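Local atomic coordinates of orotidine 5'-phosphate decarboxylase (Pyrococcus horikoshii, PDB entry 2CZD), a protein that probably catalyses the decarboxylation of orotidine 5'-monophosphate to UMP, the last step of de novo UMP synthesis, and works as a homodimer. Residues 146-149 with 150-154; 197-200 with 201-205. All coordinates share one frame; numbering follows the deposited sequence.

Contact 1 (146-149 with 150-154)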
loop_
_atom_site.group_PDB
_atom_site.type_symbol
_atom_site.label_atom_id
_atom_site.label_comp_id
_atom_site.label_asym_id
_atom_site.label_seq_id
_atom_site.Cartn_x
_atom_site.Cartn_y
_atom_site.Cartn_z
ATOM N N ILE B 146 2.424 -19.342 14.349
ATOM C CA ILE B 146 3.864 -19.235 14.150
ATOM C C ILE B 146 4.383 -20.610 13.719
ATOM O O ILE B 146 5.109 -20.733 12.723
ATOM C CB ILE B 146 4.593 -18.786 15.440
ATOM C CG1 ILE B 146 4.187 -17.344 15.790
ATOM C CG2 ILE B 146 6.104 -18.884 15.241
ATOM C CD1 ILE B 146 4.755 -16.854 17.135
ATOM N N GLY B 147 4.002 -21.640 14.468
ATOM C CA GLY B 147 4.425 -22.986 14.124
ATOM C C GLY B 147 3.853 -23.463 12.799
ATOM O O GLY B 147 4.545 -24.113 12.014
ATOM N N TYR B 148 2.590 -23.123 12.542
ATOM C CA TYR B 148 1.923 -23.537 11.312
ATOM C C TYR B 148 2.720 -23.033 10.119
ATOM O O TYR B 148 2.966 -23.762 9.158
ATOM C CB TYR B 148 0.514 -22.955 11.242
ATOM C CG TYR B 148 -0.237 -23.354 9.996
ATOM C CD1 TYR B 148 -1.071 -24.463 9.992
ATOM C CD2 TYR B 148 -0.100 -22.634 8.817
ATOM C CE1 TYR B 148 -1.758 -24.847 8.838
ATOM C CE2 TYR B 148 -0.780 -23.013 7.649
ATOM C CZ TYR B 148 -1.609 -24.122 7.677
ATOM O OH TYR B 148 -2.309 -24.489 6.546
ATOM N N ILE B 149 3.110 -21.771 10.187
ATOM C CA ILE B 149 3.870 -21.183 9.095
ATOM C C ILE B 149 5.279 -21.772 9.032
ATOM O O ILE B 149 5.771 -22.115 7.952
ATOM C CB ILE B 149 3.899 -19.629 9.232
ATOM C CG1 ILE B 149 2.472 -19.106 8.971
ATOM C CG2 ILE B 149 4.963 -19.015 8.315
ATOM C CD1 ILE B 149 2.271 -17.616 9.248
ATOM N N ARG B 150 5.919 -21.890 10.182
ATOM C CA ARG B 150 7.267 -22.435 10.236
ATOM C C ARG B 150 7.339 -23.840 9.621
ATOM O O ARG B 150 8.321 -24.169 8.940
ATOM C CB ARG B 150 7.741 -22.464 11.705
ATOM C CG ARG B 150 9.164 -22.964 11.912
ATOM C CD ARG B 150 10.216 -21.989 11.346
ATOM N NE ARG B 150 10.454 -22.148 9.909
ATOM C CZ ARG B 150 11.074 -21.241 9.150
ATOM N NH1 ARG B 150 11.505 -20.095 9.679
ATOM N NH2 ARG B 150 11.287 -21.499 7.864
ATOM N N ASP B 151 6.310 -24.657 9.851
ATOM C CA ASP B 151 6.311 -26.024 9.334
ATOM C C ASP B 151 6.183 -26.086 7.812
ATOM O O ASP B 151 6.465 -27.128 7.214
ATOM C CB ASP B 151 5.160 -26.838 9.936
ATOM C CG ASP B 151 5.319 -27.085 11.428
ATOM O OD1 ASP B 151 6.448 -26.964 11.944
ATOM O OD2 ASP B 151 4.301 -27.418 12.078
ATOM N N ARG B 152 5.749 -24.991 7.186
ATOM C CA ARG B 152 5.560 -24.970 5.738
ATOM C C ARG B 152 6.573 -24.103 5.009
ATOM O O ARG B 152 6.726 -24.208 3.789
ATOM C CB ARG B 152 4.144 -24.474 5.426
ATOM C CG ARG B 152 3.092 -25.461 5.871
ATOM C CD ARG B 152 1.710 -24.862 5.978
ATOM N NE ARG B 152 0.769 -25.934 6.296
ATOM C CZ ARG B 152 0.702 -26.566 7.468
ATOM N NH1 ARG B 152 -0.180 -27.547 7.639
ATOM N NH2 ARG B 152 1.482 -26.207 8.488
ATOM N N LEU B 153 7.270 -23.267 5.770
ATOM C CA LEU B 153 8.230 -22.315 5.228
ATOM C C LEU B 153 9.655 -22.836 5.120
ATOM O O LEU B 153 10.178 -23.444 6.059
ATOM C CB LEU B 153 8.216 -21.041 6.090
ATOM C CG LEU B 153 8.982 -19.795 5.611
ATOM C CD1 LEU B 153 8.280 -19.163 4.402
ATOM C CD2 LEU B 153 9.008 -18.770 6.754
ATOM N N LYS B 154 10.287 -22.591 3.971
ATOM C CA LYS B 154 11.664 -23.039 3.761
ATOM C C LYS B 154 12.627 -22.470 4.815
ATOM O O LYS B 154 12.546 -21.297 5.210
ATOM C CB LYS B 154 12.136 -22.620 2.363
ATOM C CG LYS B 154 13.439 -23.255 1.914
ATOM C CD LYS B 154 13.958 -22.558 0.660
ATOM C CE LYS B 154 12.986 -22.669 -0.480
ATOM N NZ LYS B 154 12.967 -24.038 -1.053
#
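Arg150 opens the second segment with a backbone bond: its N donates to Ile146 O at 2.9 Å. This is an ordinary turn of helix 144-150, which lies after the sixth strand of the barrel. The side chain of Arg150 bends back at chi2 and chi3 (68° and -83°). Its guanidinium then grips the chain that leaves the helix. Arg150 NH2 donates to Leu153 O at 2.9 Å, with a weak second bond to Lys154 O, and both oxygens lie at the edge of the guanidinium. NH1 reaches Ile157 O farther along, just before strand 158-161.

Asp151 N closes the next turn on Gly147 O at 2.8 Å.

Arg152 carries the main side-chain contact. Its extended chain carries NE past the ring of Tyr148, and the last torsion turns the guanidinium flat onto one face. The planes are 7° apart and the centres 3.5 Å apart, a parallel stack with cation-pi character. Arg152 NE sits over the phenol end, 3.3 Å from Tyr148 CZ. At the other end Arg152 NH2 donates to Tyr148 O at 2.9 Å, so the same residue offers both a ring face and a carbonyl. Tyr148 OH is hydrogen-bonded to Asp122 on helix 121-131. Arg152 N also bonds to Ile149 O at 3.0 Å.

Leu153 N makes a weak second bond to Ile149 O. Leu153 CD2 lies 4.3 Å from Ile149 CG2, and both side chains pack on Val136 and Ile159 of the barrel strands.

Two arginines thus fasten the end of this helix. Arg152 sets its charge over an aromatic face and donates to a carbonyl, while Arg150 binds carbonyls of the exit loop. Asp122 makes a long, weak ion pair with Arg152 NE and would probably favour its charge only modestly.

Contact 2 (197-200 with 201-205)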
loop_
_atom_site.group_PDB
_atom_site.type_symbol
_atom_site.label_atom_id
_atom_site.label_comp_id
_atom_site.label_asym_id
_atom_site.label_seq_id
_atom_site.Cartn_x
_atom_site.Cartn_y
_atom_site.Cartn_z
ATOM N N ALA B 197 11.398 -1.248 29.470
ATOM C CA ALA B 197 10.354 -2.110 28.932
ATOM C C ALA B 197 10.952 -3.035 27.875
ATOM O O ALA B 197 10.660 -4.228 27.826
ATOM C CB ALA B 197 9.237 -1.269 28.339
ATOM N N ALA B 198 11.799 -2.487 27.016
ATOM C CA ALA B 198 12.433 -3.314 25.996
ATOM C C ALA B 198 13.353 -4.339 26.663
ATOM O O ALA B 198 13.383 -5.511 26.289
ATOM C CB ALA B 198 13.230 -2.437 25.038
ATOM N N LYS B 199 14.115 -3.885 27.657
ATOM C CA LYS B 199 15.006 -4.793 28.375
ATOM C C LYS B 199 14.248 -5.968 28.994
ATOM O O LYS B 199 14.713 -7.099 28.949
ATOM C CB LYS B 199 15.734 -4.039 29.492
ATOM C CG LYS B 199 16.649 -4.928 30.345
ATOM C CD LYS B 199 17.396 -4.094 31.386
ATOM C CE LYS B 199 18.389 -4.942 32.158
ATOM N NZ LYS B 199 17.699 -6.004 32.931
ATOM N N ALA B 200 13.081 -5.704 29.577
ATOM C CA ALA B 200 12.317 -6.775 30.213
ATOM C C ALA B 200 11.926 -7.851 29.205
ATOM O O ALA B 200 12.024 -9.042 29.491
ATOM C CB ALA B 200 11.079 -6.211 30.887
ATOM N N ILE B 201 11.491 -7.432 28.016
ATOM C CA ILE B 201 11.104 -8.402 26.992
ATOM C C ILE B 201 12.338 -9.158 26.491
ATOM O O ILE B 201 12.333 -10.382 26.384
ATOM C CB ILE B 201 10.398 -7.694 25.821
ATOM C CG1 ILE B 201 9.125 -7.028 26.359
ATOM C CG2 ILE B 201 10.073 -8.706 24.687
ATOM C CD1 ILE B 201 8.489 -5.988 25.409
ATOM N N TYR B 202 13.399 -8.411 26.212
ATOM C CA TYR B 202 14.660 -8.979 25.768
ATOM C C TYR B 202 15.151 -10.024 26.783
ATOM O O TYR B 202 15.541 -11.132 26.398
ATOM C CB TYR B 202 15.682 -7.853 25.591
ATOM C CG TYR B 202 17.079 -8.322 25.268
ATOM C CD1 TYR B 202 17.945 -8.735 26.280
ATOM C CD2 TYR B 202 17.543 -8.341 23.952
ATOM C CE1 TYR B 202 19.244 -9.153 25.991
ATOM C CE2 TYR B 202 18.843 -8.763 23.649
ATOM C CZ TYR B 202 19.686 -9.164 24.675
ATOM O OH TYR B 202 20.976 -9.568 24.391
ATOM N N ASP B 203 15.093 -9.683 28.073
ATOM C CA ASP B 203 15.523 -10.618 29.117
ATOM C C ASP B 203 14.682 -11.894 29.162
ATOM O O ASP B 203 15.196 -12.976 29.447
ATOM C CB ASP B 203 15.498 -9.946 30.490
ATOM C CG ASP B 203 16.644 -8.957 30.686
ATOM O OD1 ASP B 203 17.634 -9.002 29.916
ATOM O OD2 ASP B 203 16.548 -8.147 31.641
ATOM N N GLU B 204 13.383 -11.794 28.899
ATOM C CA GLU B 204 12.577 -13.003 28.904
ATOM C C GLU B 204 13.000 -13.908 27.751
ATOM O O GLU B 204 13.164 -15.108 27.926
ATOM C CB GLU B 204 11.080 -12.697 28.775
ATOM C CG GLU B 204 10.267 -13.989 28.724
ATOM C CD GLU B 204 8.777 -13.790 28.554
ATOM O OE1 GLU B 204 8.163 -13.077 29.384
ATOM O OE2 GLU B 204 8.214 -14.371 27.602
ATOM N N ILE B 205 13.191 -13.317 26.580
ATOM C CA ILE B 205 13.583 -14.066 25.390
ATOM C C ILE B 205 14.933 -14.749 25.579
ATOM O O ILE B 205 15.115 -15.908 25.190
ATOM C CB ILE B 205 13.638 -13.121 24.160
ATOM C CG1 ILE B 205 12.226 -12.624 23.839
ATOM C CG2 ILE B 205 14.251 -13.834 22.949
ATOM C CD1 ILE B 205 12.168 -11.566 22.767
#
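Lys199 leaves the helix with CG trans to its own N (chi1 177°) and stays extended until chi4, where a turn of -63° swings NZ round to Asp203. Asp203 meets it with CG lying beside its backbone N (chi1 -74°). The result is an i to i+4 salt bridge on helix 194-205, the last helix of this TIM barrel. Lys199 NZ donates to Asp203 OD2 at 2.8 Å, on the syn lone pair, the side of the other oxygen. The lysine chain also runs past the carboxylate, with Lys199 CG 3.5 Å from Asp203 OD2. With an alanine in place of the lysine, the Asp203 carboxylate would probably lose its charged mate and be freer to turn.

The backbone under this bridge is regular helix. Asp203 N bonds to Lys199 O at 2.8 Å, so the two residues are joined through main chain and side chain alike. Tyr202 N reaches Ala198 O at 2.9 Å. One residue earlier, the bond from Ile201 N to Ala197 O is weak, and Ile201 CG1 lies 3.5 Å from Ala197 O.

The remaining side chains tie the helix to the barrel. Ile201 packs on Ile188 of helix 186-189 and on Ile2 of the first strand. Tyr202 also touches Ile2, and its ring meets that of Tyr24 edge-to-face. Glu204 is extended beyond CG and points its carboxylate at the segment before and at the start of helix 170-177: OE1 accepts from Gly169 N and OE2 from Lys172 N. Gly169 and Lys172 belong to the substrate-binding stretch 162-172, so Glu204 bonds directly to its backbone. Within the helix, Glu204 N donates to Ala200 O at 3.1 Å.

Overall arrangement
Contact 1 comes first along the chain and contact 2 follows in series. Both lie on the outer helical layer of one eight-stranded parallel barrel. Contact 1 closes helix 144-150, between strands 135-137 and 158-161. Contact 2 lies in helix 194-205, after the final strand 181-184. Strand 158-161, helix 170-177, strand 181-184 and helix 186-189 come between them in sequence. Their centres are 25 Å apart and their nearest atoms about 11 Å, so they do not touch. No other protein chain of the assembly touches either one. Each joins its helix to nearby strands, and contact 2 also reaches the substrate-binding stretch around Gly169 and Lys172.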